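Local coordinates for peptide ABC transporter permease (Staphylococcus hominis, PDB 6EXS), which belongs to the POT family of the major facilitator superfamily, binds a thioalcohol-conjugated peptide and probably carries such malodour precursors across the membrane, at residues Arg16-Leu21 against Phe151-Met156; Val236-Thr241 against Phe249-Asn254; Leu291-Met296 against Ile472-Ile477. All blocks are in the same frame, centred on the assembly; numbering follows the deposited sequence.

The three contacts are separate places where transmembrane helices pack in a major facilitator superfamily fold, and they share no helix. Contact 1 joins helices 16-44 and 147-174, contact 2 the consecutive helices 217-243 and 249-273, and contact 3 helices 279-302 and 460-479; along the chain they follow one another in that order. Centres of contacts 1 and 2 lie 40 Å apart, on opposite sides of the chain's centre, whereas contact 3 is 33 Å from each. Contact 1 lies in the N-terminal bundle, contact 3 in the C-terminal bundle, and contact 2 in the surface hairpin that probably joins them, so each packs within one part of the transporter.

Contact 1 of 3, residues Arg16-Leu21 against Phe151-Met156; sequences RGLGVL and FVIFYM. With OLC ((2R)-2,3-dihydroxypropyl (9Z)-octadec-9-enoate), chain L.
Leu-18 packs the start of helix 16-44 against helix 147-174 with both prongs of its fork, within the N-terminal six-helix bundle of the major facilitator fold. The apolar contacts centre on it: CD2 lies 3.9 Å from CG2 of Ile-153, and CD1 rests 4.0 Å from CB of Phe-154. Its CG stands opposite the backbone N (chi1 -178°), which carries the fork across the gap; the leucine and Ile-153 meet at about a right angle. One turn on, CB of Leu-21 looks at CE1 of Phe-154 across a looser 4.4 Å.

An aromatic edge supplies the second kind of contact. Leu-21 O lies beside the edge of the Phe-154 ring, near its plane and 3.8 Å from CE1, probably a mildly favourable placement, though long for a C-H...O contact. The other rim of the ring turns to Tyr-155, with Phe-154 CD2 over a face of the tyrosine ring.

Lipid makes the third. The two branches of Ile-153 divide the work: CG2 serves Leu-18, while the CG1 arm, set beside its own backbone N (chi1 -65°), reaches the headgroup of a bound monoolein, CD1 coming 3.8 Å from O25. Met-156 bends at its thioether and brings CE to 3.4 Å from O19 of the same lipid.

The two short segments run nearly parallel, 20° apart, with axes 10.1 Å from each other. All four touching residues are buried. The Phe-154 side chain is about 11 Å from the bound conjugated peptide, outside the wall of its ligand pocket. Val-136 of helix 110-137 covers Leu-18 and Phe-154 together, Ile-135 touches Leu-21, and helix 178-204 packs on the flank of helix 16-44 through Leu-204 and Phe-199.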
loop_
_atom_site.group_PDB
_atom_site.type_symbol
_atom_site.label_atom_id
_atom_site.label_comp_id
_atom_site.label_asym_id
_atom_site.label_seq_id
_atom_site.Cartn_x
_atom_site.Cartn_y
_atom_site.Cartn_z
ATOM N N ARG A 16 18.369 1.329 19.651
ATOM C CA ARG A 16 17.175 1.053 20.493
ATOM C C ARG A 16 15.876 1.653 19.949
ATOM O O ARG A 16 14.794 1.092 20.167
ATOM C CB ARG A 16 17.395 1.474 21.948
ATOM C CG ARG A 16 16.722 0.533 22.939
ATOM C CD ARG A 16 16.916 0.942 24.391
ATOM N NE ARG A 16 18.331 1.057 24.734
ATOM C CZ ARG A 16 19.092 0.045 25.137
ATOM N NH1 ARG A 16 18.574 -1.168 25.282
ATOM N NH2 ARG A 16 20.376 0.242 25.408
ATOM N N GLY A 17 16.017 2.761 19.219
ATOM C CA GLY A 17 14.935 3.459 18.540
ATOM C C GLY A 17 14.236 2.615 17.488
ATOM O O GLY A 17 13.066 2.871 17.191
ATOM N N LEU A 18 14.936 1.595 16.912
ATOM C CA LEU A 18 14.326 0.666 15.950
ATOM C C LEU A 18 13.266 -0.178 16.689
ATOM O O LEU A 18 12.208 -0.441 16.123
ATOM C CB LEU A 18 15.360 -0.242 15.229
ATOM C CG LEU A 18 14.772 -1.217 14.173
ATOM C CD1 LEU A 18 14.243 -0.478 12.946
ATOM C CD2 LEU A 18 15.774 -2.249 13.743
ATOM N N GLY A 19 13.549 -0.538 17.948
ATOM C CA GLY A 19 12.640 -1.287 18.811
ATOM C C GLY A 19 11.366 -0.529 19.106
ATOM O O GLY A 19 10.270 -1.087 19.001
ATOM N N VAL A 20 11.510 0.774 19.418
ATOM C CA VAL A 20 10.394 1.676 19.692
ATOM C C VAL A 20 9.513 1.766 18.450
ATOM O O VAL A 20 8.317 1.524 18.560
ATOM C CB VAL A 20 10.871 3.071 20.200
ATOM C CG1 VAL A 20 9.697 4.027 20.425
ATOM C CG2 VAL A 20 11.683 2.931 21.480
ATOM N N LEU A 21 10.117 2.009 17.265
ATOM C CA LEU A 21 9.402 2.180 15.992
ATOM C C LEU A 21 8.849 0.880 15.404
ATOM O O LEU A 21 7.851 0.934 14.665
ATOM C CB LEU A 21 10.233 2.956 14.969
ATOM C CG LEU A 21 10.615 4.376 15.436
ATOM C CD1 LEU A 21 11.451 5.073 14.429
ATOM C CD2 LEU A 21 9.393 5.219 15.820
ATOM N N PHE A 151 16.008 -2.083 8.102
ATOM C CA PHE A 151 14.750 -1.944 7.371
ATOM C C PHE A 151 14.080 -3.303 7.191
ATOM O O PHE A 151 12.876 -3.398 7.382
ATOM C CB PHE A 151 14.957 -1.223 6.035
ATOM C CG PHE A 151 15.019 0.285 6.152
ATOM C CD1 PHE A 151 13.858 1.038 6.304
ATOM C CD2 PHE A 151 16.230 0.955 6.048
ATOM C CE1 PHE A 151 13.915 2.434 6.382
ATOM C CE2 PHE A 151 16.284 2.352 6.114
ATOM C CZ PHE A 151 15.127 3.080 6.283
ATOM N N VAL A 152 14.855 -4.370 6.912
ATOM C CA VAL A 152 14.311 -5.730 6.809
ATOM C C VAL A 152 13.537 -6.057 8.109
ATOM O O VAL A 152 12.392 -6.513 8.029
ATOM C CB VAL A 152 15.409 -6.776 6.481
ATOM C CG1 VAL A 152 14.930 -8.205 6.752
ATOM C CG2 VAL A 152 15.889 -6.629 5.041
ATOM N N ILE A 153 14.134 -5.744 9.292
ATOM C CA ILE A 153 13.493 -5.913 10.611
ATOM C C ILE A 153 12.257 -4.989 10.698
ATOM O O ILE A 153 11.182 -5.466 11.034
ATOM C CB ILE A 153 14.495 -5.686 11.786
ATOM C CG1 ILE A 153 15.588 -6.770 11.789
ATOM C CG2 ILE A 153 13.790 -5.583 13.157
ATOM C CD1 ILE A 153 16.890 -6.341 12.426
ATOM N N PHE A 154 12.404 -3.688 10.368
ATOM C CA PHE A 154 11.286 -2.737 10.431
ATOM C C PHE A 154 10.057 -3.196 9.628
ATOM O O PHE A 154 8.929 -3.076 10.110
ATOM C CB PHE A 154 11.725 -1.316 10.014
ATOM C CG PHE A 154 10.616 -0.289 9.953
ATOM C CD1 PHE A 154 10.084 0.253 11.115
ATOM C CD2 PHE A 154 10.109 0.138 8.736
ATOM C CE1 PHE A 154 9.064 1.204 11.055
ATOM C CE2 PHE A 154 9.082 1.083 8.677
ATOM C CZ PHE A 154 8.577 1.618 9.836
ATOM N N TYR A 155 10.276 -3.740 8.419
ATOM C CA TYR A 155 9.175 -4.175 7.574
ATOM C C TYR A 155 8.568 -5.520 8.013
ATOM O O TYR A 155 7.494 -5.869 7.515
ATOM C CB TYR A 155 9.568 -4.151 6.096
ATOM C CG TYR A 155 9.848 -2.745 5.614
ATOM C CD1 TYR A 155 8.839 -1.786 5.571
ATOM C CD2 TYR A 155 11.119 -2.373 5.195
ATOM C CE1 TYR A 155 9.101 -0.478 5.153
ATOM C CE2 TYR A 155 11.395 -1.072 4.779
ATOM C CZ TYR A 155 10.384 -0.125 4.761
ATOM O OH TYR A 155 10.664 1.153 4.333
ATOM N N MET A 156 9.183 -6.216 9.003
ATOM C CA MET A 156 8.639 -7.451 9.588
ATOM C C MET A 156 7.437 -7.096 10.452
ATOM O O MET A 156 6.490 -7.877 10.524
ATOM C CB MET A 156 9.671 -8.182 10.441
ATOM C CG MET A 156 10.644 -9.006 9.638
ATOM S SD MET A 156 11.868 -9.858 10.672
ATOM C CE MET A 156 10.794 -11.073 11.530
HETATM C C24 OLC L . 16.401 -10.228 14.653
HETATM C C5 OLC L . 8.804 -10.606 18.123
HETATM C C4 OLC L . 10.194 -10.290 17.604
HETATM C C3 OLC L . 10.312 -8.899 17.007
HETATM C C2 OLC L . 11.733 -8.513 16.604
HETATM C C21 OLC L . 13.938 -10.711 14.609
HETATM C C1 OLC L . 12.240 -9.210 15.374
HETATM C C22 OLC L . 15.096 -10.039 13.913
HETATM O O19 OLC L . 11.651 -9.261 14.326
HETATM O O25 OLC L . 17.494 -9.747 13.887
HETATM O O23 OLC L . 15.206 -10.579 12.593
HETATM O O20 OLC L . 13.439 -9.772 15.592
#

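Contact 2 of 3, residues Val236-Thr241 against Phe249-Asn254; sequences VVLLVT and FDLISN. Unlike the reference sequence in segment 249-254: Asp-250 (reference Asn). With OLC ((2R)-2,3-dihydroxypropyl (9Z)-octadec-9-enoate), chain N.
Leu-238 CD2 is shared between protein and lipid: one methyl touches Leu-251, Ile-252 and the acyl chain of a bound monoolein. The setting is a helical hairpin, helix 217-243 turning back into 249-273, probably the extra helix pair that bacterial POT transporters carry besides the major facilitator core. The two segments run roughly antiparallel (157°), with their axes a wide 12.0 Å apart, and branched apolar side chains bridge them by their terminal methyls. Leu-238 CD2 lies 4.0 Å from CD2 of Leu-251 and equally far from CD1 of Ile-252. Lipid C5 comes 3.8 Å from Leu-238 CD2, and C4 lies equally close to Ile-252 CD1, so the fatty chain lies along one side of the seam. Leu-251 leans toward the neighbouring helix with its CG opposite the backbone N (chi1 -178°), and its CD1 also meets Val-237 CG1 at 4.3 Å. Val-65 of helix 56-72 backs Ile-252, and Leu-247 of the connecting loop touches Leu-238. Val-237 O takes two bonds from Thr-241, the backbone N and the hydroxyl arriving over opposite faces of the carbonyl plane, with OG1 at 2.8 Å.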
loop_
_atom_site.group_PDB
_atom_site.type_symbol
_atom_site.label_atom_id
_atom_site.label_comp_id
_atom_site.label_asym_id
_atom_site.label_seq_id
_atom_site.Cartn_x
_atom_site.Cartn_y
_atom_site.Cartn_z
ATOM N N VAL A 236 -15.748 23.485 -2.062
ATOM C CA VAL A 236 -16.867 24.095 -2.789
ATOM C C VAL A 236 -17.544 23.061 -3.708
ATOM O O VAL A 236 -18.766 22.908 -3.636
ATOM C CB VAL A 236 -16.463 25.408 -3.518
ATOM C CG1 VAL A 236 -17.432 25.764 -4.646
ATOM C CG2 VAL A 236 -16.350 26.564 -2.527
ATOM N N VAL A 237 -16.746 22.327 -4.526
ATOM C CA VAL A 237 -17.233 21.283 -5.442
ATOM C C VAL A 237 -18.005 20.205 -4.668
ATOM O O VAL A 237 -19.141 19.900 -5.030
ATOM C CB VAL A 237 -16.100 20.704 -6.341
ATOM C CG1 VAL A 237 -16.491 19.367 -6.974
ATOM C CG2 VAL A 237 -15.692 21.704 -7.419
ATOM N N LEU A 238 -17.408 19.690 -3.572
ATOM C CA LEU A 238 -18.001 18.661 -2.714
ATOM C C LEU A 238 -19.320 19.084 -2.060
ATOM O O LEU A 238 -20.254 18.283 -2.022
ATOM C CB LEU A 238 -17.001 18.165 -1.658
ATOM C CG LEU A 238 -15.934 17.179 -2.146
ATOM C CD1 LEU A 238 -14.745 17.154 -1.206
ATOM C CD2 LEU A 238 -16.505 15.770 -2.324
ATOM N N LEU A 239 -19.403 20.335 -1.571
ATOM C CA LEU A 239 -20.610 20.848 -0.929
ATOM C C LEU A 239 -21.727 21.144 -1.924
ATOM O O LEU A 239 -22.868 20.748 -1.670
ATOM C CB LEU A 239 -20.310 22.081 -0.065
ATOM C CG LEU A 239 -19.653 21.829 1.289
ATOM C CD1 LEU A 239 -19.085 23.112 1.848
ATOM C CD2 LEU A 239 -20.635 21.218 2.286
ATOM N N VAL A 240 -21.406 21.836 -3.049
ATOM C CA VAL A 240 -22.360 22.207 -4.109
ATOM C C VAL A 240 -23.054 20.959 -4.684
ATOM O O VAL A 240 -24.279 20.950 -4.775
ATOM C CB VAL A 240 -21.718 23.118 -5.198
ATOM C CG1 VAL A 240 -22.507 23.109 -6.505
ATOM C CG2 VAL A 240 -21.549 24.546 -4.683
ATOM N N THR A 241 -22.280 19.900 -4.998
ATOM C CA THR A 241 -22.802 18.636 -5.530
ATOM C C THR A 241 -23.674 17.883 -4.523
ATOM O O THR A 241 -24.654 17.258 -4.928
ATOM C CB THR A 241 -21.677 17.747 -6.079
ATOM O OG1 THR A 241 -20.705 17.533 -5.059
ATOM C CG2 THR A 241 -21.021 18.326 -7.329
ATOM N N PHE A 249 -19.811 8.534 -5.797
ATOM C CA PHE A 249 -18.421 8.099 -5.649
ATOM C C PHE A 249 -17.619 8.245 -6.954
ATOM O O PHE A 249 -16.402 8.394 -6.893
ATOM C CB PHE A 249 -18.296 6.682 -5.049
ATOM C CG PHE A 249 -16.903 6.441 -4.522
ATOM C CD1 PHE A 249 -16.456 7.086 -3.372
ATOM C CD2 PHE A 249 -16.007 5.642 -5.222
ATOM C CE1 PHE A 249 -15.150 6.917 -2.923
ATOM C CE2 PHE A 249 -14.698 5.470 -4.766
ATOM C CZ PHE A 249 -14.284 6.103 -3.617
ATOM N N ASP A 250 -18.308 8.263 -8.120
ATOM C CA ASP A 250 -17.712 8.466 -9.444
ATOM C C ASP A 250 -16.946 9.789 -9.502
ATOM O O ASP A 250 -15.932 9.848 -10.191
ATOM C CB ASP A 250 -18.774 8.419 -10.554
ATOM C CG ASP A 250 -19.389 7.058 -10.819
ATOM O OD1 ASP A 250 -18.807 6.043 -10.374
ATOM O OD2 ASP A 250 -20.434 7.004 -11.506
ATOM N N LEU A 251 -17.400 10.832 -8.748
ATOM C CA LEU A 251 -16.706 12.120 -8.658
ATOM C C LEU A 251 -15.302 11.876 -8.099
ATOM O O LEU A 251 -14.334 12.402 -8.650
ATOM C CB LEU A 251 -17.472 13.122 -7.767
ATOM C CG LEU A 251 -16.849 14.533 -7.654
ATOM C CD1 LEU A 251 -17.553 15.531 -8.558
ATOM C CD2 LEU A 251 -16.857 15.026 -6.216
ATOM N N ILE A 252 -15.199 11.048 -7.034
ATOM C CA ILE A 252 -13.941 10.694 -6.377
ATOM C C ILE A 252 -13.124 9.757 -7.269
ATOM O O ILE A 252 -11.982 10.076 -7.574
ATOM C CB ILE A 252 -14.149 10.105 -4.941
ATOM C CG1 ILE A 252 -15.278 10.830 -4.140
ATOM C CG2 ILE A 252 -12.830 10.046 -4.145
ATOM C CD1 ILE A 252 -15.086 12.344 -3.784
ATOM N N SER A 253 -13.711 8.622 -7.699
ATOM C CA SER A 253 -13.044 7.600 -8.513
ATOM C C SER A 253 -12.487 8.136 -9.838
ATOM O O SER A 253 -11.397 7.716 -10.229
ATOM C CB SER A 253 -13.939 6.380 -8.730
ATOM O OG SER A 253 -14.907 6.587 -9.744
ATOM N N ASN A 254 -13.192 9.078 -10.497
ATOM C CA ASN A 254 -12.713 9.695 -11.744
ATOM C C ASN A 254 -11.557 10.662 -11.483
ATOM O O ASN A 254 -10.588 10.656 -12.242
ATOM C CB ASN A 254 -13.834 10.390 -12.503
ATOM C CG ASN A 254 -14.873 9.451 -13.056
ATOM O OD1 ASN A 254 -14.592 8.301 -13.418
ATOM N ND2 ASN A 254 -16.102 9.933 -13.144
HETATM C C24 OLC N . -21.935 5.923 -1.412
HETATM C C5 OLC N . -16.927 12.999 0.281
HETATM C C4 OLC N . -17.156 11.776 -0.596
HETATM C C3 OLC N . -18.624 11.450 -0.811
HETATM C C2 OLC N . -18.859 10.224 -1.687
HETATM C C21 OLC N . -21.810 8.159 -2.569
HETATM C C1 OLC N . -20.314 9.889 -1.867
HETATM C C22 OLC N . -22.444 7.345 -1.462
HETATM O O19 OLC N . -21.215 10.684 -1.769
HETATM O O25 OLC N . -22.535 5.139 -2.431
HETATM O O23 OLC N . -22.265 7.978 -0.194
HETATM O O20 OLC N . -20.490 8.588 -2.153
#

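Contact 3 of 3, residues Leu291-Met296 against Ile472-Ile477; sequences LFILGM and IVITLI
Thr-475 of helix 460-479 receives the tip of Leu-294, from helix 279-302, against nearly its whole side chain. In the usual major facilitator layout these are the last and first helices of the C-terminal six-helix bundle, meeting here by plain packing. At the base of the threonine, CB lies 3.9 Å from CD2 of that leucine. The methyl branch CG2, which stands opposite the backbone N, comes to 3.8 Å from the same Leu-294 CD2. The hydroxyl branch approaches closest, OG1 being 3.5 Å from Leu-294 CD2, yet this is carbon beside oxygen and a packing contact. The hydroxyl has its own polar partner one turn back, since OG1 is set beside its backbone N (chi1 -56°) and is hydrogen-bonded to the carbonyl of Ala-471. That bond lets the polar group lie buried against an apolar methyl with its oxygen partnered.

Leu-294 reaches over obliquely. It does not start out toward the partner helix: CD1 continues the extended chain (chi2 -178°), while the other branch, CD2, turns to Thr-475 and nestles against its CB, CG2, OG1 and also CA. The CA atoms of Leu-294 and Thr-475 are 6.6 Å apart.

Beside this pair lies a purely apolar one, Ile-293 CG2 against Ile-474 CG2 at 4.0 Å. The two isoleucines cross at about a right angle and meet by their short branches, while the longer arm of Ile-293 leads away. They form the less buried margin of the interface.

Helix 364-389 packs against both helices: Thr-372 bonds through its hydroxyl to Leu-294 O and also touches Thr-475, with Leu-373 against Thr-475 and Ser-369 against Leu-294. Helix 430-451 packs on another part of helix 279-302, where Leu-439, Thr-440 and Ser-443 meet Phe-292.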
loop_
_atom_site.group_PDB
_atom_site.type_symbol
_atom_site.label_atom_id
_atom_site.label_comp_id
_atom_site.label_asym_id
_atom_site.label_seq_id
_atom_site.Cartn_x
_atom_site.Cartn_y
_atom_site.Cartn_z
ATOM N N LEU A 291 9.907 -0.552 -16.253
ATOM C CA LEU A 291 9.818 -1.079 -14.881
ATOM C C LEU A 291 8.579 -0.492 -14.158
ATOM O O LEU A 291 7.993 -1.175 -13.312
ATOM C CB LEU A 291 11.103 -0.782 -14.075
ATOM C CG LEU A 291 12.393 -1.482 -14.519
ATOM C CD1 LEU A 291 13.608 -0.773 -13.966
ATOM C CD2 LEU A 291 12.431 -2.921 -14.067
ATOM N N PHE A 292 8.176 0.763 -14.510
ATOM C CA PHE A 292 6.990 1.426 -13.959
ATOM C C PHE A 292 5.708 0.703 -14.434
ATOM O O PHE A 292 4.824 0.444 -13.614
ATOM C CB PHE A 292 6.940 2.937 -14.302
ATOM C CG PHE A 292 5.795 3.648 -13.608
ATOM C CD1 PHE A 292 4.522 3.673 -14.174
ATOM C CD2 PHE A 292 5.976 4.240 -12.362
ATOM C CE1 PHE A 292 3.450 4.259 -13.497
ATOM C CE2 PHE A 292 4.901 4.828 -11.687
ATOM C CZ PHE A 292 3.646 4.826 -12.255
ATOM N N ILE A 293 5.624 0.388 -15.750
ATOM C CA ILE A 293 4.517 -0.345 -16.378
ATOM C C ILE A 293 4.437 -1.751 -15.745
ATOM O O ILE A 293 3.371 -2.119 -15.249
ATOM C CB ILE A 293 4.627 -0.396 -17.941
ATOM C CG1 ILE A 293 4.973 0.986 -18.574
ATOM C CG2 ILE A 293 3.378 -1.013 -18.592
ATOM C CD1 ILE A 293 3.958 2.187 -18.353
ATOM N N LEU A 294 5.569 -2.498 -15.705
ATOM C CA LEU A 294 5.635 -3.832 -15.106
ATOM C C LEU A 294 5.183 -3.822 -13.646
ATOM O O LEU A 294 4.401 -4.701 -13.250
ATOM C CB LEU A 294 7.035 -4.466 -15.242
ATOM C CG LEU A 294 7.491 -4.919 -16.650
ATOM C CD1 LEU A 294 8.859 -5.564 -16.590
ATOM C CD2 LEU A 294 6.520 -5.897 -17.286
ATOM N N GLY A 295 5.632 -2.807 -12.889
ATOM C CA GLY A 295 5.270 -2.592 -11.486
ATOM C C GLY A 295 3.792 -2.289 -11.294
ATOM O O GLY A 295 3.160 -2.821 -10.382
ATOM N N MET A 296 3.228 -1.452 -12.180
ATOM C CA MET A 296 1.820 -1.062 -12.175
ATOM C C MET A 296 0.919 -2.282 -12.450
ATOM O O MET A 296 -0.056 -2.489 -11.720
ATOM C CB MET A 296 1.578 0.051 -13.209
ATOM C CG MET A 296 0.461 0.982 -12.838
ATOM S SD MET A 296 0.371 2.463 -13.879
ATOM C CE MET A 296 -0.246 1.750 -15.416
ATOM N N ILE A 472 0.325 -10.518 -19.084
ATOM C CA ILE A 472 1.282 -11.436 -19.721
ATOM C C ILE A 472 1.786 -10.911 -21.094
ATOM O O ILE A 472 2.993 -10.957 -21.327
ATOM C CB ILE A 472 0.719 -12.897 -19.787
ATOM C CG1 ILE A 472 0.551 -13.483 -18.353
ATOM C CG2 ILE A 472 1.598 -13.826 -20.660
ATOM C CD1 ILE A 472 -0.406 -14.664 -18.216
ATOM N N VAL A 473 0.899 -10.393 -21.974
ATOM C CA VAL A 473 1.316 -9.897 -23.295
ATOM C C VAL A 473 2.251 -8.670 -23.174
ATOM O O VAL A 473 3.313 -8.685 -23.800
ATOM C CB VAL A 473 0.174 -9.672 -24.339
ATOM C CG1 VAL A 473 -0.494 -10.991 -24.723
ATOM C CG2 VAL A 473 -0.863 -8.651 -23.875
ATOM N N ILE A 474 1.896 -7.654 -22.336
ATOM C CA ILE A 474 2.719 -6.444 -22.121
ATOM C C ILE A 474 4.086 -6.827 -21.529
ATOM O O ILE A 474 5.117 -6.265 -21.926
ATOM C CB ILE A 474 1.992 -5.349 -21.286
ATOM C CG1 ILE A 474 0.624 -4.985 -21.893
ATOM C CG2 ILE A 474 2.869 -4.086 -21.134
ATOM C CD1 ILE A 474 -0.296 -4.270 -20.948
ATOM N N THR A 475 4.089 -7.806 -20.610
ATOM C CA THR A 475 5.313 -8.313 -19.997
ATOM C C THR A 475 6.186 -9.004 -21.036
ATOM O O THR A 475 7.381 -8.737 -21.061
ATOM C CB THR A 475 5.013 -9.180 -18.770
ATOM O OG1 THR A 475 4.225 -8.412 -17.865
ATOM C CG2 THR A 475 6.273 -9.638 -18.064
ATOM N N LEU A 476 5.598 -9.849 -21.908
ATOM C CA LEU A 476 6.355 -10.527 -22.961
ATOM C C LEU A 476 6.937 -9.544 -23.989
ATOM O O LEU A 476 8.047 -9.775 -24.479
ATOM C CB LEU A 476 5.539 -11.632 -23.650
ATOM C CG LEU A 476 5.260 -12.895 -22.835
ATOM C CD1 LEU A 476 4.187 -13.732 -23.500
ATOM C CD2 LEU A 476 6.524 -13.725 -22.624
ATOM N N ILE A 477 6.213 -8.432 -24.277
ATOM C CA ILE A 477 6.660 -7.388 -25.212
ATOM C C ILE A 477 7.850 -6.610 -24.605
ATOM O O ILE A 477 8.834 -6.381 -25.306
ATOM C CB ILE A 477 5.487 -6.482 -25.712
ATOM C CG1 ILE A 477 4.435 -7.312 -26.484
ATOM C CG2 ILE A 477 5.998 -5.326 -26.593
ATOM C CD1 ILE A 477 3.034 -6.760 -26.451
#